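Local atomic coordinates of exosome complex component Rrp42 (Pyrococcus abyssi, PDB entry 2PO1), a protein that probably serves as a non-catalytic subunit of the archaeal exosome, an RNA-degrading complex, and contributes to structuring the active site of its partner Rrp41. Residues V112-R115 against G116-S120; D149-L152 against M153-I156; G25-I28 against D29-F33. All coordinates share one frame; numbering follows the deposited sequence.

Along the chain interaction 3 comes first, then interaction 1, then interaction 2. Residues 25-33 form a surface loop between helix 13-23 and strand 39-43, the centre of the contact about 24 Å from the centre of the chain. Interaction 1 occupies the C-terminal part of helix 104-118 and interaction 2 the N-terminus of helix 152-166. Their centres lie about 16 Å apart and they touch directly, Val112 packing on Met153, and Ile113 on both Met153 and Ile156. Interactions 2 and 3 are about 18 Å apart between centres, about 7 Å between nearest atoms; both reach Asp211. The two helices thus share a buried interface in the RNase PH fold, while bound RNA approaches interaction 1.

Interaction 1 (V112-R115 against G116-S120)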
loop_
_atom_site.group_PDB
_atom_site.type_symbol
_atom_site.label_atom_id
_atom_site.label_comp_id
_atom_site.label_asym_id
_atom_site.label_seq_id
_atom_site.Cartn_x
_atom_site.Cartn_y
_atom_site.Cartn_z
ATOM N N VAL C 112 -13.428 -16.682 -9.395
ATOM C CA VAL C 112 -14.350 -17.543 -10.108
ATOM C C VAL C 112 -13.708 -18.916 -10.252
ATOM O O VAL C 112 -14.385 -19.907 -10.188
ATOM C CB VAL C 112 -14.608 -17.002 -11.494
ATOM C CG1 VAL C 112 -15.290 -18.023 -12.365
ATOM C CG2 VAL C 112 -15.351 -15.698 -11.421
ATOM N N ILE C 113 -12.389 -18.958 -10.453
ATOM C CA ILE C 113 -11.727 -20.213 -10.670
ATOM C C ILE C 113 -11.629 -20.897 -9.302
ATOM O O ILE C 113 -11.762 -22.096 -9.175
ATOM C CB ILE C 113 -10.267 -20.000 -11.287
ATOM C CG1 ILE C 113 -10.331 -19.596 -12.756
ATOM C CG2 ILE C 113 -9.440 -21.282 -11.238
ATOM C CD1 ILE C 113 -11.434 -20.370 -13.587
ATOM N N ASP C 114 -11.371 -20.118 -8.261
ATOM C CA ASP C 114 -11.301 -20.687 -6.948
ATOM C C ASP C 114 -12.645 -21.314 -6.637
ATOM O O ASP C 114 -12.708 -22.414 -6.091
ATOM C CB ASP C 114 -11.051 -19.567 -5.962
ATOM C CG ASP C 114 -10.927 -20.059 -4.555
ATOM O OD1 ASP C 114 -9.781 -20.177 -4.065
ATOM O OD2 ASP C 114 -11.994 -20.260 -3.940
ATOM N N ARG C 115 -13.708 -20.590 -6.958
ATOM C CA ARG C 115 -15.033 -21.048 -6.609
ATOM C C ARG C 115 -15.302 -22.340 -7.289
ATOM O O ARG C 115 -15.841 -23.249 -6.658
ATOM C CB ARG C 115 -16.097 -20.035 -6.962
ATOM C CG ARG C 115 -16.017 -18.924 -5.967
ATOM C CD ARG C 115 -17.320 -18.198 -5.933
ATOM N NE ARG C 115 -17.636 -17.584 -7.202
ATOM C CZ ARG C 115 -17.329 -16.327 -7.517
ATOM N NH1 ARG C 115 -17.696 -15.864 -8.685
ATOM N NH2 ARG C 115 -16.663 -15.538 -6.669
ATOM N N GLY C 116 -14.877 -22.438 -8.546
ATOM C CA GLY C 116 -15.134 -23.664 -9.355
ATOM C C GLY C 116 -14.544 -24.872 -8.665
ATOM O O GLY C 116 -15.109 -25.952 -8.694
ATOM N N ILE C 117 -13.385 -24.686 -8.047
ATOM C CA ILE C 117 -12.659 -25.773 -7.403
ATOM C C ILE C 117 -13.211 -25.912 -6.018
ATOM O O ILE C 117 -13.622 -26.970 -5.632
ATOM C CB ILE C 117 -11.114 -25.529 -7.440
ATOM C CG1 ILE C 117 -10.668 -25.527 -8.905
ATOM C CG2 ILE C 117 -10.370 -26.576 -6.600
ATOM C CD1 ILE C 117 -9.333 -24.799 -9.196
ATOM N N ARG C 118 -13.249 -24.822 -5.250
ATOM C CA ARG C 118 -13.721 -24.899 -3.919
ATOM C C ARG C 118 -15.110 -25.523 -3.851
ATOM O O ARG C 118 -15.365 -26.400 -3.041
ATOM C CB ARG C 118 -13.761 -23.484 -3.302
ATOM C CG ARG C 118 -14.008 -23.480 -1.834
ATOM C CD ARG C 118 -13.915 -22.043 -1.345
ATOM N NE ARG C 118 -12.581 -21.536 -1.700
ATOM C CZ ARG C 118 -11.485 -21.771 -0.982
ATOM N NH1 ARG C 118 -11.536 -22.447 0.151
ATOM N NH2 ARG C 118 -10.333 -21.338 -1.417
ATOM N N GLU C 119 -16.027 -25.034 -4.641
ATOM C CA GLU C 119 -17.425 -25.331 -4.352
ATOM C C GLU C 119 -17.781 -26.671 -4.922
ATOM O O GLU C 119 -18.821 -27.265 -4.590
ATOM C CB GLU C 119 -18.324 -24.227 -4.893
ATOM C CG GLU C 119 -18.177 -22.886 -4.163
ATOM C CD GLU C 119 -18.429 -22.994 -2.698
ATOM O OE1 GLU C 119 -17.643 -22.386 -1.927
ATOM O OE2 GLU C 119 -19.397 -23.709 -2.326
ATOM N N SER C 120 -16.912 -27.189 -5.771
ATOM C CA SER C 120 -17.138 -28.540 -6.231
ATOM C C SER C 120 -16.380 -29.503 -5.304
ATOM O O SER C 120 -16.415 -30.683 -5.536
ATOM C CB SER C 120 -16.620 -28.737 -7.622
ATOM O OG SER C 120 -15.236 -28.459 -7.585
#
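The guanidinium of Arg118 meets the carboxylate of Asp114 at its edge, side-on, the two planes only 14° apart. Arg118 NE gives to Asp114 OD2 at 2.6 Å and Arg118 NH2 to Asp114 OD1 at 2.9 Å; each oxygen uses its syn lone pair, and both bonds are nearly straight. One face of the Arg115 guanidinium lies over Val112 CA, offset toward the rim, while Arg115 NH2 forms a salt bridge with an acidic side chain on the chain of another protein. Asp114 extends with CG anti to the backbone N (chi1 -179°), and the Arg118 chain bends at chi3, which turns NE back toward the acid one helical turn earlier. Along the backbone, Arg118 N bonds to Asp114 O at 2.6 Å and Glu119 N to Arg115 O at 2.7 Å, continuing the i to i+4 pattern. On another side of the helix, Ile113 CG2 lies 4.1 Å from Ile117 CD1. Asp114 OD1 also bonds to Thr85 and Arg118 NH2 to Met83 O, tying the pair to strand 82-89. Two straight bonds plus these outside partners fix the guanidinium's rotation; the acid probably offsets part of the arginine's charge where both side chains pack against sugars of bound RNA.

Interaction 2 (D149-L152 against M153-I156); sequences DGNL and MDAI
Two hydrogen bonds join Asn151 and Asp154, one from side chain to backbone and one between side chains. Asn151 sits at the N-cap of helix 152-166: its OD1 accepts from Asp154 N at 3.3 Å, the donor standing 56° out of the amide carbonyl plane. In return Asn151 ND2 gives to Asp154 OD2 at 2.9 Å, almost straight and within the amide plane, though it meets the carboxylate from above. The two flat groups are accordingly turned 67° against each other. Asn151 CG stands anti to the backbone N (chi1 -157°), which carries the amide round to the first helical turn.

Main-chain bonds begin the helix: Ala155 N to Asn151 O at 3.2 Å, and Ile156 N to Leu152 O at 2.7 Å. Apolar packing follows the same turn, Ile156 CD1 lying 3.9 Å from Leu152 CB; both residues face strand 135-147.

Outside partners complete the polar cluster, with Asp211 accepting from Asn151 ND2, and Tyr36 and Thr200 bonded to the carboxylate of Asp154. Asn151 thus caps the helix and braces an acid within a buried network, where the hydroxyl partners and the helix N-terminus would both tend to stabilise negative charge on Asp154.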
loop_
_atom_site.group_PDB
_atom_site.type_symbol
_atom_site.label_atom_id
_atom_site.label_comp_id
_atom_site.label_asym_id
_atom_site.label_seq_id
_atom_site.Cartn_x
_atom_site.Cartn_y
_atom_site.Cartn_z
ATOM N N ASP C 149 -4.419 -13.773 -24.940
ATOM C CA ASP C 149 -4.999 -13.660 -26.251
ATOM C C ASP C 149 -6.431 -14.103 -26.158
ATOM O O ASP C 149 -6.936 -14.735 -27.080
ATOM C CB ASP C 149 -4.302 -14.524 -27.276
ATOM C CG ASP C 149 -4.556 -14.024 -28.700
ATOM O OD1 ASP C 149 -4.530 -14.826 -29.661
ATOM O OD2 ASP C 149 -4.750 -12.783 -28.856
ATOM N N GLY C 150 -7.021 -13.873 -25.012
ATOM C CA GLY C 150 -8.444 -14.079 -24.843
ATOM C C GLY C 150 -8.730 -15.315 -24.052
ATOM O O GLY C 150 -7.960 -16.288 -24.055
ATOM N N ASN C 151 -9.912 -15.334 -23.432
ATOM C CA ASN C 151 -10.306 -16.445 -22.600
ATOM C C ASN C 151 -9.345 -16.851 -21.485
ATOM O O ASN C 151 -9.047 -18.008 -21.313
ATOM C CB ASN C 151 -10.830 -17.638 -23.458
ATOM C CG ASN C 151 -11.721 -18.539 -22.666
ATOM O OD1 ASN C 151 -12.152 -18.161 -21.575
ATOM N ND2 ASN C 151 -12.068 -19.726 -23.222
ATOM N N LEU C 152 -8.884 -15.875 -20.663
ATOM C CA LEU C 152 -8.109 -16.199 -19.526
ATOM C C LEU C 152 -8.869 -17.113 -18.577
ATOM O O LEU C 152 -8.302 -17.996 -17.984
ATOM C CB LEU C 152 -7.714 -14.891 -18.791
ATOM C CG LEU C 152 -6.874 -13.906 -19.594
ATOM C CD1 LEU C 152 -6.565 -12.667 -18.759
ATOM C CD2 LEU C 152 -5.607 -14.643 -20.070
ATOM N N MET C 153 -10.165 -16.884 -18.380
ATOM C CA MET C 153 -10.880 -17.639 -17.407
ATOM C C MET C 153 -10.743 -19.136 -17.644
ATOM O O MET C 153 -10.365 -19.894 -16.746
ATOM C CB MET C 153 -12.341 -17.217 -17.436
ATOM C CG MET C 153 -13.124 -17.995 -16.444
ATOM S SD MET C 153 -12.960 -17.262 -14.857
ATOM C CE MET C 153 -13.892 -15.729 -15.081
ATOM N N ASP C 154 -10.973 -19.587 -18.860
ATOM C CA ASP C 154 -10.926 -21.029 -19.081
ATOM C C ASP C 154 -9.506 -21.506 -19.042
ATOM O O ASP C 154 -9.202 -22.550 -18.506
ATOM C CB ASP C 154 -11.535 -21.418 -20.409
ATOM C CG ASP C 154 -12.997 -21.074 -20.506
ATOM O OD1 ASP C 154 -13.483 -20.432 -19.589
ATOM O OD2 ASP C 154 -13.682 -21.455 -21.509
ATOM N N ALA C 155 -8.622 -20.734 -19.626
ATOM C CA ALA C 155 -7.214 -21.144 -19.658
ATOM C C ALA C 155 -6.721 -21.265 -18.221
ATOM O O ALA C 155 -6.036 -22.214 -17.907
ATOM C CB ALA C 155 -6.405 -20.135 -20.427
ATOM N N ILE C 156 -7.107 -20.311 -17.339
ATOM C CA ILE C 156 -6.654 -20.335 -15.964
ATOM C C ILE C 156 -7.309 -21.490 -15.216
ATOM O O ILE C 156 -6.653 -22.178 -14.460
ATOM C CB ILE C 156 -6.925 -18.992 -15.199
ATOM C CG1 ILE C 156 -6.059 -17.852 -15.743
ATOM C CG2 ILE C 156 -6.677 -19.222 -13.718
ATOM C CD1 ILE C 156 -6.606 -16.545 -15.438
#

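Interaction 3 (G25-I28 against D29-F33)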
loop_
_atom_site.group_PDB
_atom_site.type_symbol
_atom_site.label_atom_id
_atom_site.label_comp_id
_atom_site.label_asym_id
_atom_site.label_seq_id
_atom_site.Cartn_x
_atom_site.Cartn_y
_atom_site.Cartn_z
ATOM N N GLY C 25 -22.064 -17.207 -39.887
ATOM C CA GLY C 25 -21.821 -18.430 -39.161
ATOM C C GLY C 25 -20.348 -18.625 -39.019
ATOM O O GLY C 25 -19.898 -19.745 -38.748
ATOM N N LYS C 26 -19.590 -17.525 -39.162
ATOM C CA LYS C 26 -18.150 -17.631 -39.233
ATOM C C LYS C 26 -17.468 -16.818 -38.179
ATOM O O LYS C 26 -18.017 -15.833 -37.699
ATOM C CB LYS C 26 -17.647 -17.226 -40.609
ATOM C CG LYS C 26 -18.088 -18.173 -41.688
ATOM C CD LYS C 26 -17.652 -17.668 -43.051
ATOM C CE LYS C 26 -17.188 -18.864 -43.879
ATOM N NZ LYS C 26 -16.923 -18.365 -45.287
ATOM N N ARG C 27 -16.278 -17.260 -37.810
ATOM C CA ARG C 27 -15.442 -16.540 -36.854
ATOM C C ARG C 27 -14.159 -16.179 -37.566
ATOM O O ARG C 27 -13.860 -16.749 -38.608
ATOM C CB ARG C 27 -15.183 -17.383 -35.595
ATOM C CG ARG C 27 -16.443 -17.658 -34.824
ATOM C CD ARG C 27 -16.174 -18.687 -33.744
ATOM N NE ARG C 27 -15.569 -18.098 -32.577
ATOM C CZ ARG C 27 -15.319 -18.768 -31.447
ATOM N NH1 ARG C 27 -14.804 -18.136 -30.419
ATOM N NH2 ARG C 27 -15.604 -20.059 -31.361
ATOM N N ILE C 28 -13.426 -15.206 -37.044
ATOM C CA ILE C 28 -12.300 -14.699 -37.794
ATOM C C ILE C 28 -11.261 -15.763 -38.083
ATOM O O ILE C 28 -10.542 -15.627 -39.034
ATOM C CB ILE C 28 -11.608 -13.473 -37.147
ATOM C CG1 ILE C 28 -11.517 -13.619 -35.654
ATOM C CG2 ILE C 28 -12.308 -12.190 -37.569
ATOM C CD1 ILE C 28 -10.417 -12.725 -34.988
ATOM N N ASP C 29 -11.165 -16.793 -37.248
ATOM C CA ASP C 29 -10.151 -17.823 -37.415
ATOM C C ASP C 29 -10.748 -19.117 -37.920
ATOM O O ASP C 29 -10.134 -20.167 -37.810
ATOM C CB ASP C 29 -9.451 -18.097 -36.085
ATOM C CG ASP C 29 -10.421 -18.548 -35.012
ATOM O OD1 ASP C 29 -9.970 -18.903 -33.905
ATOM O OD2 ASP C 29 -11.650 -18.560 -35.285
ATOM N N ASP C 30 -11.969 -19.045 -38.432
ATOM C CA ASP C 30 -12.596 -20.178 -39.068
ATOM C C ASP C 30 -13.066 -21.254 -38.101
ATOM O O ASP C 30 -13.484 -22.337 -38.516
ATOM C CB ASP C 30 -11.669 -20.785 -40.134
ATOM C CG ASP C 30 -11.395 -19.824 -41.285
ATOM O OD1 ASP C 30 -10.204 -19.557 -41.585
ATOM O OD2 ASP C 30 -12.370 -19.304 -41.864
ATOM N N ARG C 31 -13.026 -20.955 -36.825
ATOM C CA ARG C 31 -13.590 -21.832 -35.823
ATOM C C ARG C 31 -15.102 -21.821 -35.871
ATOM O O ARG C 31 -15.683 -20.823 -36.311
ATOM C CB ARG C 31 -13.205 -21.311 -34.461
ATOM C CG ARG C 31 -11.935 -21.835 -33.946
ATOM C CD ARG C 31 -11.970 -21.512 -32.499
ATOM N NE ARG C 31 -11.711 -20.103 -32.230
ATOM C CZ ARG C 31 -11.910 -19.551 -31.043
ATOM N NH1 ARG C 31 -12.351 -20.289 -30.031
ATOM N NH2 ARG C 31 -11.580 -18.278 -30.826
ATOM N N GLY C 32 -15.727 -22.914 -35.414
ATOM C CA GLY C 32 -17.181 -22.981 -35.257
ATOM C C GLY C 32 -17.531 -22.186 -34.013
ATOM O O GLY C 32 -16.636 -21.818 -33.247
ATOM N N PHE C 33 -18.822 -21.922 -33.798
ATOM C CA PHE C 33 -19.255 -21.156 -32.607
ATOM C C PHE C 33 -18.937 -21.902 -31.331
ATOM O O PHE C 33 -18.770 -21.290 -30.243
ATOM C CB PHE C 33 -20.765 -20.852 -32.676
ATOM C CG PHE C 33 -21.154 -19.860 -33.780
ATOM C CD1 PHE C 33 -22.490 -19.609 -34.043
ATOM C CD2 PHE C 33 -20.172 -19.179 -34.524
ATOM C CE1 PHE C 33 -22.849 -18.700 -35.022
ATOM C CE2 PHE C 33 -20.531 -18.294 -35.517
ATOM C CZ PHE C 33 -21.870 -18.037 -35.754
HETATM O O HOH W 1 -13.987 -17.115 -41.232
HETATM O O HOH W 2 -16.063 -20.235 -38.711
#
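Asp29 follows Ile28 within a type I beta turn running from Arg27 to Asp30, and its OD2 lies 3.7 Å from Arg27 CB. A chi1 of 59° puts its CG between the backbone N and the carbonyl carbon, with the carboxylate beside Arg31 N and NE: OD2 accepts from Arg31 N, an Asx turn, and OD1 uses its syn lone pair for a salt bridge from Arg31 NE at 2.7 Å. Asp30 closes the turn, its N bonding to Arg27 O at 3.0 Å, while one water donates to both Arg27 O and Asp30 OD2. At Arg31 the guanidinium lies over one face of that of Arg27, the planes 34° apart and Arg27 NH1 3.3 Å from Arg31 NH2. Another water links Arg31 O to Arg27 N. Gly32 O receives Arg27 NH2 at 2.8 Å, in the carbonyl plane and in the guanidinium plane. Phe33 ends the segment, its ring edge meeting Arg27 CG at 4.0 Å from CD2, while CZ comes 3.4 Å from CA of Gly25, the C-prime residue of the Schellman motif ending helix 13-23. Arg27 NH1 also bonds to Val210 O. The two neighbouring guanidinium groups are shared out among acids: Glu216 pairs with Arg27, and Asp29 and Asp211 with Arg31, which probably offsets their mutual repulsion and lets two arginines join this surface loop to the end of strand 207-210 and, through Glu216, to helix 214-219.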